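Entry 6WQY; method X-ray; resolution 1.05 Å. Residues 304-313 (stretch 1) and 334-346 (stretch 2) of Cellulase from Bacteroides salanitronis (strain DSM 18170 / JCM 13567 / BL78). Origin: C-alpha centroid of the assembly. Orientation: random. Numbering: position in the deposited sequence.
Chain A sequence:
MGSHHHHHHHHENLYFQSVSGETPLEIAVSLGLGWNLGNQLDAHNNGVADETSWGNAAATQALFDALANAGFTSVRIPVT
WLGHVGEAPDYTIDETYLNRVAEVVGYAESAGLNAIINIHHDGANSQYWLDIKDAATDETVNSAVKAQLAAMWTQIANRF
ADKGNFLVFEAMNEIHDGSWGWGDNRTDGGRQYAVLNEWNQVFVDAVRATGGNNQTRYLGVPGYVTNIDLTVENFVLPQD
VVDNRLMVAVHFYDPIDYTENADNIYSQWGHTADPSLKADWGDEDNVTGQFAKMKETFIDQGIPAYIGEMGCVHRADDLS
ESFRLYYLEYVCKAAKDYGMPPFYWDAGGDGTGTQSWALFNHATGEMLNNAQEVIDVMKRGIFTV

Stretch 1 304-313: PAYIGEMGCV
Stretch 2 (334-346) AAKDYGMPPFYWD

How do the two backbones pair? Strand 305-310 and the strand beginning at Pro342 run parallel, their axes 38° apart and 4.5 Å at closest approach. Ile307 N donates to Pro341 O at 3.0 Å, and Phe343 N to Ile307 O at 2.9 Å, so Ile307 bonds to the residues flanking Pro342, whose ring nitrogen has no proton to give. Farther along, Met310 N reaches Phe343 O at 3.1 Å in a weak bond (127°), and Trp345 N meets Met310 O at 2.8 Å.

Where does the register slip? Ile307 pairs with Pro342 (CA to CA 4.7 Å) but Met310 with Tyr344 (CA to CA 5.1 Å), three steps against two. The bulge includes Gly308, at phi/psi -69/-22, between extended Ile307 (-100/94) and Glu309 (-147/138). Glu309 CA lies 3.3 Å from Phe343 O in a CA-H...O contact.

Which side chains pack together? Ile307 (m, t) and Pro342 share a face of the sheet; Ile307 CD1 lies 3.9 Å from both Ala335 CB, on the preceding helix, and Met340 CB (Met340 is m, t, m). Met310, p at all three chi angles, places CG 3.9 Å from Pro342 CB. Tyr306 (chi1 65°, chi2 -79°) sets CB 3.6 Å from Pro341 CG, while its CD2 lies 4.2 Å from CE1 of Phe343 (chi1 -74°, chi2 70°), obliquely.

What do the glycines and water contribute? Gly311, at 151/-173, lets the chain pass the Tyr344 ring (chi1 177°, chi2 88°): an ideal CB would sit 3.3 Å from Tyr344 CE1 and jam against the preceding carbonyl. Gly339, at 93/18, likewise has backbone angles that call for glycine. Water 1 links the stretches, accepting from Ala305 N at 3.1 Å and donating to Gly339 O at 2.8 Å.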

# COMPACT_ATOMS: atom_id res chain seq x y z
N PRO A 304 9.70 -11.52 -2.26
CA PRO A 304 8.45 -11.24 -1.53
C PRO A 304 7.63 -10.18 -2.24
O PRO A 304 8.14 -9.37 -3.01
CB PRO A 304 8.93 -10.75 -0.16
CG PRO A 304 10.31 -10.24 -0.39
CD PRO A 304 10.88 -10.97 -1.57
N ALA A 305 6.33 -10.19 -1.94
CA ALA A 305 5.40 -9.24 -2.52
C ALA A 305 4.25 -9.03 -1.56
O ALA A 305 3.90 -9.93 -0.79
CB ALA A 305 4.87 -9.74 -3.87
N TYR A 306 3.62 -7.85 -1.64
CA TYR A 306 2.48 -7.55 -0.79
C TYR A 306 1.43 -6.80 -1.56
O TYR A 306 1.70 -6.14 -2.56
CB TYR A 306 2.87 -6.79 0.48
CG TYR A 306 3.43 -5.38 0.28
CD1 TYR A 306 4.74 -5.19 -0.11
CD2 TYR A 306 2.65 -4.25 0.51
CE1 TYR A 306 5.27 -3.92 -0.27
CE2 TYR A 306 3.17 -2.98 0.35
CZ TYR A 306 4.49 -2.81 -0.03
OH TYR A 306 5.05 -1.57 -0.18
N ILE A 307 0.19 -6.92 -1.09
CA ILE A 307 -0.96 -6.24 -1.68
C ILE A 307 -1.20 -5.02 -0.80
O ILE A 307 -1.85 -5.08 0.25
CB ILE A 307 -2.17 -7.17 -1.76
CG1 ILE A 307 -1.88 -8.37 -2.66
CG2 ILE A 307 -3.39 -6.41 -2.25
CD1 ILE A 307 -2.77 -9.55 -2.41
N GLY A 308 -0.63 -3.89 -1.21
CA GLY A 308 -0.64 -2.68 -0.41
C GLY A 308 -2.00 -2.05 -0.26
O GLY A 308 -2.20 -1.27 0.68
N GLU A 309 -2.93 -2.33 -1.18
CA GLU A 309 -4.31 -1.89 -1.07
C GLU A 309 -5.22 -2.95 -1.69
O GLU A 309 -4.92 -3.46 -2.78
CB GLU A 309 -4.57 -0.57 -1.79
CG GLU A 309 -3.77 0.60 -1.29
CD GLU A 309 -4.04 1.91 -2.02
OE1 GLU A 309 -5.08 2.01 -2.72
OE2 GLU A 309 -3.20 2.85 -1.88
N MET A 310 -6.34 -3.22 -1.02
CA MET A 310 -7.43 -4.09 -1.47
C MET A 310 -8.64 -3.68 -0.64
O MET A 310 -8.52 -2.90 0.31
CB MET A 310 -7.07 -5.58 -1.34
CG MET A 310 -6.55 -6.00 0.01
SD MET A 310 -7.78 -6.17 1.33
CE MET A 310 -8.77 -7.55 0.74
N GLY A 311 -9.83 -4.18 -0.98
CA GLY A 311 -10.98 -3.95 -0.15
C GLY A 311 -12.27 -3.94 -0.94
O GLY A 311 -12.30 -4.24 -2.13
N CYS A 312 -13.36 -3.57 -0.25
CA CYS A 312 -14.69 -3.55 -0.84
C CYS A 312 -15.57 -2.71 0.07
O CYS A 312 -15.53 -2.90 1.29
CB CYS A 312 -15.25 -4.98 -0.95
SG CYS A 312 -16.80 -5.12 -1.84
N VAL A 313 -16.38 -1.82 -0.51
CA VAL A 313 -17.20 -0.92 0.28
C VAL A 313 -18.41 -1.64 0.88
O VAL A 313 -18.89 -2.66 0.39
CB VAL A 313 -17.63 0.34 -0.50
CG1 VAL A 313 -16.42 1.14 -0.93
CG2 VAL A 313 -18.53 -0.02 -1.68
N ALA A 334 -7.09 -16.11 -0.52
CA ALA A 334 -6.25 -16.26 -1.69
C ALA A 334 -4.92 -15.56 -1.50
O ALA A 334 -3.86 -16.08 -1.89
CB ALA A 334 -6.97 -15.75 -2.93
N ALA A 335 -4.93 -14.36 -0.90
CA ALA A 335 -3.67 -13.68 -0.62
C ALA A 335 -2.75 -14.56 0.22
O ALA A 335 -1.57 -14.73 -0.09
CB ALA A 335 -3.95 -12.35 0.08
N LYS A 336 -3.29 -15.14 1.29
CA LYS A 336 -2.50 -16.05 2.12
C LYS A 336 -1.98 -17.22 1.29
O LYS A 336 -0.80 -17.59 1.38
CB LYS A 336 -3.36 -16.54 3.29
CG LYS A 336 -2.68 -17.55 4.19
CD LYS A 336 -1.48 -16.96 4.90
CE LYS A 336 -0.92 -17.92 5.94
NZ LYS A 336 0.35 -17.39 6.50
N ASP A 337 -2.86 -17.84 0.50
CA ASP A 337 -2.47 -19.02 -0.27
C ASP A 337 -1.40 -18.72 -1.31
O ASP A 337 -0.63 -19.62 -1.68
CB ASP A 337 -3.69 -19.61 -0.97
CG ASP A 337 -4.66 -20.28 -0.02
OD1 ASP A 337 -4.29 -20.58 1.13
OD2 ASP A 337 -5.81 -20.53 -0.45
N TYR A 338 -1.36 -17.50 -1.83
CA TYR A 338 -0.44 -17.12 -2.91
C TYR A 338 0.73 -16.28 -2.41
O TYR A 338 1.49 -15.75 -3.23
CB TYR A 338 -1.19 -16.42 -4.05
CG TYR A 338 -2.03 -17.38 -4.86
CD1 TYR A 338 -1.49 -18.04 -5.96
CD2 TYR A 338 -3.36 -17.66 -4.52
CE1 TYR A 338 -2.25 -18.93 -6.70
CE2 TYR A 338 -4.11 -18.55 -5.26
CZ TYR A 338 -3.56 -19.19 -6.35
OH TYR A 338 -4.32 -20.07 -7.09
N GLY A 339 0.88 -16.12 -1.10
CA GLY A 339 2.11 -15.61 -0.53
C GLY A 339 2.22 -14.13 -0.29
O GLY A 339 3.33 -13.63 -0.11
N MET A 340 1.10 -13.40 -0.24
CA MET A 340 1.14 -11.94 -0.13
C MET A 340 0.28 -11.44 1.03
O MET A 340 -0.89 -11.83 1.14
CB MET A 340 0.60 -11.32 -1.44
CG MET A 340 1.48 -11.62 -2.64
SD MET A 340 0.77 -11.02 -4.18
CE MET A 340 -0.43 -12.33 -4.49
N PRO A 341 0.80 -10.58 1.90
CA PRO A 341 -0.05 -9.97 2.93
C PRO A 341 -0.95 -8.91 2.31
O PRO A 341 -0.48 -8.07 1.55
CB PRO A 341 0.95 -9.33 3.90
CG PRO A 341 2.20 -9.14 3.12
CD PRO A 341 2.23 -10.21 2.06
N PRO A 342 -2.26 -8.93 2.63
CA PRO A 342 -3.17 -7.91 2.11
C PRO A 342 -3.39 -6.79 3.11
O PRO A 342 -3.51 -7.03 4.32
CB PRO A 342 -4.47 -8.70 1.90
CG PRO A 342 -4.45 -9.70 3.06
CD PRO A 342 -2.98 -10.04 3.30
N PHE A 343 -3.49 -5.55 2.59
CA PHE A 343 -3.74 -4.35 3.39
C PHE A 343 -5.07 -3.75 2.94
O PHE A 343 -5.18 -3.23 1.82
CB PHE A 343 -2.62 -3.32 3.22
CG PHE A 343 -1.34 -3.69 3.94
CD1 PHE A 343 -0.54 -4.74 3.49
CD2 PHE A 343 -0.92 -2.97 5.03
CE1 PHE A 343 0.64 -5.07 4.16
CE2 PHE A 343 0.25 -3.28 5.70
CZ PHE A 343 1.03 -4.34 5.26
N TYR A 344 -6.06 -3.80 3.82
CA TYR A 344 -7.40 -3.28 3.53
C TYR A 344 -7.37 -1.75 3.44
O TYR A 344 -6.73 -1.08 4.26
CB TYR A 344 -8.35 -3.75 4.65
CG TYR A 344 -9.75 -3.20 4.51
CD1 TYR A 344 -10.71 -3.87 3.76
CD2 TYR A 344 -10.09 -1.97 5.07
CE1 TYR A 344 -11.97 -3.33 3.59
CE2 TYR A 344 -11.33 -1.43 4.89
CZ TYR A 344 -12.27 -2.11 4.14
OH TYR A 344 -13.52 -1.58 3.92
N TRP A 345 -8.07 -1.20 2.45
CA TRP A 345 -8.12 0.25 2.25
C TRP A 345 -9.24 0.87 3.08
O TRP A 345 -10.43 0.71 2.77
CB TRP A 345 -8.35 0.59 0.77
CG TRP A 345 -8.44 2.07 0.55
CD1 TRP A 345 -9.55 2.78 0.24
CD2 TRP A 345 -7.39 3.03 0.70
NE1 TRP A 345 -9.27 4.12 0.18
CE2 TRP A 345 -7.94 4.30 0.46
CE3 TRP A 345 -6.02 2.93 0.98
CZ2 TRP A 345 -7.17 5.47 0.52
CZ3 TRP A 345 -5.27 4.08 1.05
CH2 TRP A 345 -5.84 5.33 0.81
N ASP A 346 -8.87 1.63 4.11
CA ASP A 346 -9.85 2.27 5.01
C ASP A 346 -9.73 3.79 4.87
O ASP A 346 -8.90 4.44 5.50
CB ASP A 346 -9.65 1.81 6.46
CG ASP A 346 -10.77 2.25 7.37
OD1 ASP A 346 -11.20 3.41 7.27
OD2 ASP A 346 -11.21 1.42 8.20
O HOH W 1 5.77 -12.25 0.31